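Latency-associated nuclear antigen (Murid herpesvirus 4, PDB 4BLG) probably binds DNA, the deposited chain being its C-terminal DNA-binding domain, which is present here as a two-chain assembly. Local coordinates at residues V21-L26 and A96-R101; R25-E30 and K56-K61. All coordinates share one frame; numbering follows the deposited sequence.

Interaction 1: residues V21-L26 and A96-R101. With PO4 (phosphate ion), chain D.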
ATOM      1  N   VAL A  21      -2.063 -24.212  -8.992  1.00 41.03           N
ATOM      2  CA  VAL A  21      -2.480 -25.555  -8.608  1.00 43.18           C
ATOM      3  C   VAL A  21      -2.952 -25.513  -7.158  1.00 43.05           C
ATOM      4  O   VAL A  21      -3.941 -26.135  -6.790  1.00 44.83           O
ATOM      5  CB  VAL A  21      -1.350 -26.591  -8.771  1.00 43.94           C
ATOM      6  CG1 VAL A  21      -1.787 -27.928  -8.195  1.00 46.22           C
ATOM      7  CG2 VAL A  21      -0.968 -26.742 -10.244  1.00 44.63           C
ATOM      8  N   THR A  22      -2.262 -24.721  -6.349  1.00 41.12           N
ATOM      9  CA  THR A  22      -2.497 -24.695  -4.913  1.00 47.17           C
ATOM     10  C   THR A  22      -3.804 -23.970  -4.597  1.00 44.36           C
ATOM     11  O   THR A  22      -4.531 -24.357  -3.689  1.00 46.19           O
ATOM     12  CB  THR A  22      -1.327 -24.020  -4.177  1.00 43.30           C
ATOM     13  OG1 THR A  22      -0.106 -24.686  -4.517  1.00 40.26           O
ATOM     14  CG2 THR A  22      -1.521 -24.095  -2.675  1.00 39.74           C
ATOM     15  N   ALA A  23      -4.107 -22.926  -5.361  1.00 47.02           N
ATOM     16  CA  ALA A  23      -5.327 -22.157  -5.153  1.00 44.93           C
ATOM     17  C   ALA A  23      -5.941 -21.752  -6.494  1.00 48.76           C
ATOM     18  O   ALA A  23      -5.813 -20.610  -6.924  1.00 43.74           O
ATOM     19  CB  ALA A  23      -5.033 -20.933  -4.298  1.00 39.53           C
ATOM     20  N   PRO A  24      -6.631 -22.697  -7.149  1.00 43.11           N
ATOM     21  CA  PRO A  24      -7.152 -22.550  -8.516  1.00 43.97           C
ATOM     22  C   PRO A  24      -8.103 -21.376  -8.721  1.00 43.89           C
ATOM     23  O   PRO A  24      -7.921 -20.633  -9.678  1.00 43.26           O
ATOM     24  CB  PRO A  24      -7.891 -23.872  -8.759  1.00 46.71           C
ATOM     25  CG  PRO A  24      -7.329 -24.817  -7.771  1.00 48.38           C
ATOM     26  CD  PRO A  24      -6.942 -24.016  -6.579  1.00 45.05           C
ATOM     27  N   ARG A  25      -9.108 -21.222  -7.870  1.00 47.76           N
ATOM     28  CA  ARG A  25     -10.057 -20.121  -8.027  1.00 46.63           C
ATOM     29  C   ARG A  25      -9.356 -18.773  -7.859  1.00 45.75           C
ATOM     30  O   ARG A  25      -9.502 -17.879  -8.692  1.00 44.10           O
ATOM     31  CB  ARG A  25     -11.217 -20.245  -7.036  1.00 47.11           C
ATOM     32  CG  ARG A  25     -12.180 -21.394  -7.361  1.00 53.49           C
ATOM     33  CD  ARG A  25     -13.182 -21.668  -6.236  1.00 57.29           C
ATOM     34  NE  ARG A  25     -12.530 -21.834  -4.938  1.00 67.19           N
ATOM     35  CZ  ARG A  25     -13.170 -21.948  -3.777  1.00 69.83           C
ATOM     36  NH1 ARG A  25     -14.496 -21.920  -3.726  1.00 66.67           N
ATOM     37  NH2 ARG A  25     -12.478 -22.090  -2.655  1.00 78.18           N
ATOM     38  N   LEU A  26      -8.590 -18.635  -6.787  1.00 41.05           N
ATOM     39  CA  LEU A  26      -7.894 -17.385  -6.513  1.00 38.86           C
ATOM     40  C   LEU A  26      -6.970 -16.979  -7.667  1.00 46.48           C
ATOM     41  O   LEU A  26      -6.923 -15.805  -8.043  1.00 38.81           O
ATOM     42  CB  LEU A  26      -7.100 -17.491  -5.211  1.00 37.72           C
ATOM     43  CG  LEU A  26      -6.437 -16.197  -4.730  1.00 43.14           C
ATOM     44  CD1 LEU A  26      -7.468 -15.094  -4.531  1.00 45.08           C
ATOM     45  CD2 LEU A  26      -5.653 -16.438  -3.450  1.00 41.10           C
ATOM     46  N   ALA A  96      -7.781 -12.765   1.427  1.00 34.12           N
ATOM     47  CA  ALA A  96      -6.472 -12.276   1.852  1.00 32.03           C
ATOM     48  C   ALA A  96      -5.781 -13.297   2.760  1.00 37.71           C
ATOM     49  O   ALA A  96      -4.566 -13.482   2.680  1.00 31.44           O
ATOM     50  CB  ALA A  96      -6.590 -10.931   2.557  1.00 31.01           C
ATOM     51  N   LYS A  97      -6.557 -13.958   3.615  1.00 38.57           N
ATOM     52  CA  LYS A  97      -6.022 -14.959   4.533  1.00 50.90           C
ATOM     53  C   LYS A  97      -5.436 -16.090   3.677  1.00 36.06           C
ATOM     54  O   LYS A  97      -4.306 -16.546   3.898  1.00 40.61           O
ATOM     55  CB  LYS A  97      -7.133 -15.481   5.471  1.00 45.67           C
ATOM     56  NZ  LYS A  97      -8.390 -18.491   9.474  1.00 57.19           N
ATOM     57  N   LYS A  98      -6.218 -16.517   2.684  1.00 37.18           N
ATOM     58  CA  LYS A  98      -5.830 -17.610   1.768  1.00 44.28           C
ATOM     59  C   LYS A  98      -4.555 -17.258   0.986  1.00 40.61           C
ATOM     60  O   LYS A  98      -3.628 -18.056   0.893  1.00 38.15           O
ATOM     61  CB  LYS A  98      -6.943 -17.938   0.753  1.00 42.79           C
ATOM     62  CG  LYS A  98      -6.829 -19.339   0.102  1.00 52.33           C
ATOM     63  CD  LYS A  98      -7.717 -19.451  -1.145  1.00 75.58           C
ATOM     64  CE  LYS A  98      -9.180 -19.696  -0.760  1.00101.54           C
ATOM     65  NZ  LYS A  98     -10.158 -19.117  -1.728  1.00114.62           N
ATOM     66  N   LEU A  99      -4.530 -16.055   0.427  1.00 34.15           N
ATOM     67  CA  LEU A  99      -3.437 -15.604  -0.417  1.00 32.28           C
ATOM     68  C   LEU A  99      -2.153 -15.590   0.383  1.00 38.91           C
ATOM     69  O   LEU A  99      -1.104 -16.011  -0.092  1.00 32.79           O
ATOM     70  CB  LEU A  99      -3.714 -14.189  -0.927  1.00 34.63           C
ATOM     71  CG  LEU A  99      -2.548 -13.598  -1.721  1.00 37.66           C
ATOM     72  CD1 LEU A  99      -2.240 -14.486  -2.919  1.00 29.81           C
ATOM     73  CD2 LEU A  99      -2.832 -12.180  -2.172  1.00 29.92           C
ATOM     74  N   LYS A 100      -2.245 -15.081   1.604  1.00 38.33           N
ATOM     75  CA  LYS A 100      -1.081 -14.971   2.464  1.00 36.30           C
ATOM     76  C   LYS A 100      -0.550 -16.360   2.788  1.00 40.36           C
ATOM     77  O   LYS A 100       0.659 -16.593   2.759  1.00 40.37           O
ATOM     78  CB  LYS A 100      -1.436 -14.230   3.751  1.00 37.00           C
ATOM     79  CG  LYS A 100      -0.240 -13.907   4.611  1.00 30.14           C
ATOM     80  CD  LYS A 100      -0.655 -13.363   5.953  1.00 36.33           C
ATOM     81  CE  LYS A 100       0.544 -13.145   6.847  1.00 45.86           C
ATOM     82  NZ  LYS A 100       0.305 -13.671   8.214  1.00 47.98           N
ATOM     83  N   ARG A 101      -1.456 -17.276   3.106  1.00 33.57           N
ATOM     84  CA  ARG A 101      -1.084 -18.639   3.471  1.00 35.49           C
ATOM     85  C   ARG A 101      -0.311 -19.331   2.359  1.00 35.40           C
ATOM     86  O   ARG A 101       0.716 -19.975   2.603  1.00 36.52           O
ATOM     87  CB  ARG A 101      -2.330 -19.463   3.784  1.00 39.70           C
ATOM     88  CG  ARG A 101      -2.040 -20.885   4.259  1.00 53.85           C
ATOM     89  CD  ARG A 101      -3.325 -21.540   4.749  1.00 60.44           C
ATOM     90  NE  ARG A 101      -3.754 -20.792   5.919  1.00 79.29           N
ATOM     91  CZ  ARG A 101      -4.917 -20.162   6.054  1.00 82.25           C
ATOM     92  NH1 ARG A 101      -5.868 -20.220   5.131  1.00 78.95           N
ATOM     93  NH2 ARG A 101      -5.152 -19.476   7.157  1.00 73.16           N
TER
HETATM   94  P   PO4 D1263      -9.039 -21.770  -4.228  1.00 45.70           P
HETATM   95  O1  PO4 D1263      -8.244 -22.827  -3.509  1.00 52.90           O
HETATM   96  O2  PO4 D1263      -8.145 -20.617  -4.617  1.00 58.30           O
HETATM   97  O3  PO4 D1263      -9.658 -22.303  -5.491  1.00 51.18           O
HETATM   98  O4  PO4 D1263     -10.116 -21.271  -3.302  1.00 55.94           O
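R25 and K98 converge on one phosphate ion, K98 reaching across from helix 93-110 to the start of the short helix 24-27 in this DNA-binding domain, where helices pack beside a four-stranded antiparallel sheet. The anion probably came from the crystallisation liquor. It is held first by backbone amides. R25 N donates to O3 and L26 N donates to O2 at 3.0 Å, the latter nearly straight (167°), so two successive N-H groups at the start of the short helix 24-27 point at the anion.

Charged side chains complete the grip. R25 folds back at chi3 (-51°), which brings NE to 3.0 Å from O3 of the phosphate, the same oxygen that its own backbone N holds. The phosphorus lies in the guanidinium plane, at its edge, and NH2 reaches O4 at 2.6 Å; a weaker bond from NE also ends on O4. K98 adds a third donor to this oxygen, NZ to O4 being 2.7 Å, and NZ also bonds Q95. The anion thereby probably offsets the repulsion between R25 NH2 and K98 NZ, which are 3.9 Å apart.

Apolar packing lies deeper. A23, the first residue to leave the preceding helix, turns CB toward the K98 chain, with CB 4.4 Å from K98 CD and also packed against O2 of the phosphate. L26 and L99 cross at about a right angle; V63 touches both. The tip of L26 rests on the helix itself: CD2 is 3.8 Å from L99 CA and 3.9 Å from L99 CB.

Interaction 2: residues R25-E30 and K56-K61. With PO4 (phosphate ion), chain D.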
ATOM      1  N   ARG A  25      -9.108 -21.222  -7.870  1.00 47.76           N
ATOM      2  CA  ARG A  25     -10.057 -20.121  -8.027  1.00 46.63           C
ATOM      3  C   ARG A  25      -9.356 -18.773  -7.859  1.00 45.75           C
ATOM      4  O   ARG A  25      -9.502 -17.879  -8.692  1.00 44.10           O
ATOM      5  CB  ARG A  25     -11.217 -20.245  -7.036  1.00 47.11           C
ATOM      6  CG  ARG A  25     -12.180 -21.394  -7.361  1.00 53.49           C
ATOM      7  CD  ARG A  25     -13.182 -21.668  -6.236  1.00 57.29           C
ATOM      8  NE  ARG A  25     -12.530 -21.834  -4.938  1.00 67.19           N
ATOM      9  CZ  ARG A  25     -13.170 -21.948  -3.777  1.00 69.83           C
ATOM     10  NH1 ARG A  25     -14.496 -21.920  -3.726  1.00 66.67           N
ATOM     11  NH2 ARG A  25     -12.478 -22.090  -2.655  1.00 78.18           N
ATOM     12  N   LEU A  26      -8.590 -18.635  -6.787  1.00 41.05           N
ATOM     13  CA  LEU A  26      -7.894 -17.385  -6.513  1.00 38.86           C
ATOM     14  C   LEU A  26      -6.970 -16.979  -7.667  1.00 46.48           C
ATOM     15  O   LEU A  26      -6.923 -15.805  -8.043  1.00 38.81           O
ATOM     16  CB  LEU A  26      -7.100 -17.491  -5.211  1.00 37.72           C
ATOM     17  CG  LEU A  26      -6.437 -16.197  -4.730  1.00 43.14           C
ATOM     18  CD1 LEU A  26      -7.468 -15.094  -4.531  1.00 45.08           C
ATOM     19  CD2 LEU A  26      -5.653 -16.438  -3.450  1.00 41.10           C
ATOM     20  N   PHE A  27      -6.250 -17.942  -8.242  1.00 39.07           N
ATOM     21  CA  PHE A  27      -5.244 -17.626  -9.260  1.00 36.93           C
ATOM     22  C   PHE A  27      -5.650 -17.974 -10.681  1.00 45.48           C
ATOM     23  O   PHE A  27      -4.832 -17.904 -11.594  1.00 47.73           O
ATOM     24  CB  PHE A  27      -3.919 -18.290  -8.924  1.00 38.01           C
ATOM     25  CG  PHE A  27      -3.175 -17.596  -7.837  1.00 39.73           C
ATOM     26  CD1 PHE A  27      -2.360 -16.516  -8.123  1.00 44.17           C
ATOM     27  CD2 PHE A  27      -3.305 -18.007  -6.523  1.00 40.96           C
ATOM     28  CE1 PHE A  27      -1.681 -15.864  -7.121  1.00 30.87           C
ATOM     29  CE2 PHE A  27      -2.625 -17.360  -5.514  1.00 42.10           C
ATOM     30  CZ  PHE A  27      -1.812 -16.288  -5.812  1.00 32.20           C
ATOM     31  N   ASP A  28      -6.909 -18.347 -10.866  1.00 45.86           N
ATOM     32  CA  ASP A  28      -7.458 -18.540 -12.199  1.00 49.37           C
ATOM     33  C   ASP A  28      -7.152 -17.312 -13.049  1.00 61.49           C
ATOM     34  O   ASP A  28      -7.548 -16.202 -12.690  1.00 61.34           O
ATOM     35  CB  ASP A  28      -8.971 -18.723 -12.119  1.00 46.10           C
ATOM     36  CG  ASP A  28      -9.542 -19.368 -13.360  1.00 62.52           C
ATOM     37  OD1 ASP A  28      -8.885 -19.268 -14.419  1.00 52.21           O
ATOM     38  OD2 ASP A  28     -10.639 -19.972 -13.275  1.00 50.84           O
ATOM     39  N   PRO A  29      -6.451 -17.497 -14.182  1.00 72.72           N
ATOM     40  CA  PRO A  29      -6.127 -16.350 -15.038  1.00 72.03           C
ATOM     41  C   PRO A  29      -7.324 -15.893 -15.873  1.00 69.29           C
ATOM     42  O   PRO A  29      -7.264 -14.839 -16.509  1.00 71.93           O
ATOM     43  CB  PRO A  29      -5.012 -16.881 -15.948  1.00 74.23           C
ATOM     44  CG  PRO A  29      -4.810 -18.330 -15.575  1.00 73.58           C
ATOM     45  CD  PRO A  29      -5.995 -18.758 -14.782  1.00 71.88           C
ATOM     46  N   GLU A  30      -8.394 -16.684 -15.870  1.00 57.52           N
ATOM     47  CA  GLU A  30      -9.646 -16.293 -16.509  1.00 59.46           C
ATOM     48  C   GLU A  30     -10.746 -16.206 -15.457  1.00 58.55           C
ATOM     49  O   GLU A  30     -10.539 -16.562 -14.295  1.00 58.00           O
ATOM     50  CB  GLU A  30     -10.017 -17.274 -17.626  1.00 67.26           C
ATOM     51  CG  GLU A  30      -8.998 -17.299 -18.761  1.00 76.19           C
ATOM     52  CD  GLU A  30      -9.126 -16.104 -19.701  1.00103.64           C
ATOM     53  OE1 GLU A  30     -10.027 -15.262 -19.487  1.00107.60           O
ATOM     54  OE2 GLU A  30      -8.318 -16.007 -20.654  1.00115.05           O
ATOM     55  N   LYS A  56       5.537 -10.254 -10.670  1.00 29.87           N
ATOM     56  CA  LYS A  56       5.118 -10.891 -11.923  1.00 42.28           C
ATOM     57  C   LYS A  56       4.225 -12.115 -11.619  1.00 40.35           C
ATOM     58  O   LYS A  56       3.344 -12.451 -12.399  1.00 32.39           O
ATOM     59  CB  LYS A  56       6.320 -11.260 -12.837  1.00 41.70           C
ATOM     60  CG  LYS A  56       7.212 -10.079 -13.368  1.00 84.20           C
ATOM     61  CD  LYS A  56       6.695  -9.309 -14.622  1.00 84.49           C
ATOM     62  CE  LYS A  56       7.674  -8.168 -14.984  1.00 94.76           C
ATOM     63  NZ  LYS A  56       7.075  -6.848 -15.343  1.00 92.18           N
ATOM     64  N   CYS A  57       4.431 -12.757 -10.470  1.00 28.53           N
ATOM     65  CA  CYS A  57       3.705 -13.990 -10.149  1.00 35.35           C
ATOM     66  C   CYS A  57       2.333 -13.848  -9.471  1.00 34.72           C
ATOM     67  O   CYS A  57       1.411 -14.601  -9.783  1.00 29.84           O
ATOM     68  CB  CYS A  57       4.583 -14.904  -9.294  1.00 45.60           C
ATOM     69  SG  CYS A  57       5.954 -15.601 -10.213  1.00 33.90           S
ATOM     70  N   ILE A  58       2.197 -12.918  -8.532  1.00 33.84           N
ATOM     71  CA  ILE A  58       0.941 -12.767  -7.798  1.00 28.36           C
ATOM     72  C   ILE A  58      -0.014 -11.874  -8.582  1.00 32.29           C
ATOM     73  O   ILE A  58      -0.273 -10.711  -8.222  1.00 31.12           O
ATOM     74  CB  ILE A  58       1.177 -12.221  -6.376  1.00 27.70           C
ATOM     75  CG1 ILE A  58       2.122 -13.162  -5.618  1.00 29.99           C
ATOM     76  CG2 ILE A  58      -0.135 -12.101  -5.615  1.00 31.48           C
ATOM     77  CD1 ILE A  58       2.663 -12.589  -4.315  1.00 31.18           C
ATOM     78  N   GLN A  59      -0.525 -12.446  -9.671  1.00 30.29           N
ATOM     79  CA  GLN A  59      -1.418 -11.759 -10.591  1.00 31.42           C
ATOM     80  C   GLN A  59      -2.440 -12.750 -11.126  1.00 32.37           C
ATOM     81  O   GLN A  59      -2.106 -13.886 -11.457  1.00 38.11           O
ATOM     82  CB  GLN A  59      -0.637 -11.177 -11.769  1.00 28.79           C
ATOM     83  CG  GLN A  59       0.459 -10.202 -11.392  1.00 38.54           C
ATOM     84  CD  GLN A  59      -0.071  -8.875 -10.884  1.00 36.88           C
ATOM     85  OE1 GLN A  59      -1.283  -8.678 -10.753  1.00 30.40           O
ATOM     86  NE2 GLN A  59       0.842  -7.949 -10.598  1.00 29.19           N
ATOM     87  N   SER A  60      -3.687 -12.312 -11.211  1.00 39.13           N
ATOM     88  CA  SER A  60      -4.749 -13.106 -11.815  1.00 43.29           C
ATOM     89  C   SER A  60      -5.993 -12.239 -11.925  1.00 38.80           C
ATOM     90  O   SER A  60      -5.935 -11.020 -11.757  1.00 43.90           O
ATOM     91  CB  SER A  60      -5.060 -14.344 -10.976  1.00 39.58           C
ATOM     92  OG  SER A  60      -5.781 -13.979  -9.812  1.00 44.89           O
ATOM     93  N   LYS A  61      -7.124 -12.871 -12.199  1.00 39.85           N
ATOM     94  CA  LYS A  61      -8.377 -12.146 -12.289  1.00 48.07           C
ATOM     95  C   LYS A  61      -8.863 -11.713 -10.908  1.00 46.72           C
ATOM     96  O   LYS A  61      -9.645 -10.770 -10.790  1.00 44.50           O
ATOM     97  CB  LYS A  61      -9.443 -13.009 -12.965  1.00 52.75           C
ATOM     98  CG  LYS A  61     -10.015 -12.397 -14.221  1.00 57.16           C
ATOM     99  CD  LYS A  61      -8.960 -12.238 -15.295  1.00 56.87           C
ATOM    100  CE  LYS A  61      -9.588 -11.811 -16.608  1.00 68.09           C
ATOM    101  NZ  LYS A  61      -8.622 -11.882 -17.732  1.00 78.61           N
TER
HETATM  102  P   PO4 D1263      -9.039 -21.770  -4.228  1.00 45.70           P
HETATM  103  O1  PO4 D1263      -8.244 -22.827  -3.509  1.00 52.90           O
HETATM  104  O2  PO4 D1263      -8.145 -20.617  -4.617  1.00 58.30           O
HETATM  105  O3  PO4 D1263      -9.658 -22.303  -5.491  1.00 51.18           O
HETATM  106  O4  PO4 D1263     -10.116 -21.271  -3.302  1.00 55.94           O
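S60 gives its hydroxyl to the carbonyl of L26, OG to O 2.8 Å and in the carbonyl plane, tying the loop after helix 48-57 to the short helix 24-27. The same OG accepts from H62 N. Beside it F27 presents the edge of its ring to I58 CA and Q59 O, with CE1 4.3 Å from I58 CG2; L19 of helix 13-22 also touches this ring.

K61 packs against the backbone of residues 28-30 from CB to its tip. Its backbone N makes a weak bond to D28 O, 3.4 Å, and CB sits 3.7 Å from that same oxygen. CG lies by the carbonyl group of E30. The bend at chi2 (63°) sends CD to 3.3 Å from P29 O, and CE passes the same carbonyl. NZ ends in a weak bond to P29 O at 3.5 Å. The K61 and E30 side chains run side by side, NZ staying 4.1 Å from E30 OE1, too far apart for a salt bridge. P75 of the second subunit packs on K61. Two compact turns shape the meeting loops: an inverse gamma turn centred on I58, and an Asx turn in which E30 N bonds D28 OD1 at 3.0 Å.

How the interactions relate
From the N terminus, helix 13-22 ends and A23 leads into helix 24-27, which both contacts use. Interaction 2 closes the shorter loop: the chain leaves residue 30, forms strand 39-45 and helix 48-57, and returns at 56-61. Interaction 1 closes the longer one, from 26 past strands 64-70 and 84-90 to helix 93-110; both start from the same part of the chain, the shorter within the span of the longer. R25 and L26 lie in both 21-26 and 25-30, but only L26 touches both partner segments. The contacts also meet, L99 CD1 lying 3.4 Å from F27 CZ and packing on I58. Together they join helix 24-27 to helix 93-110 and to the loop leaving helix 48-57.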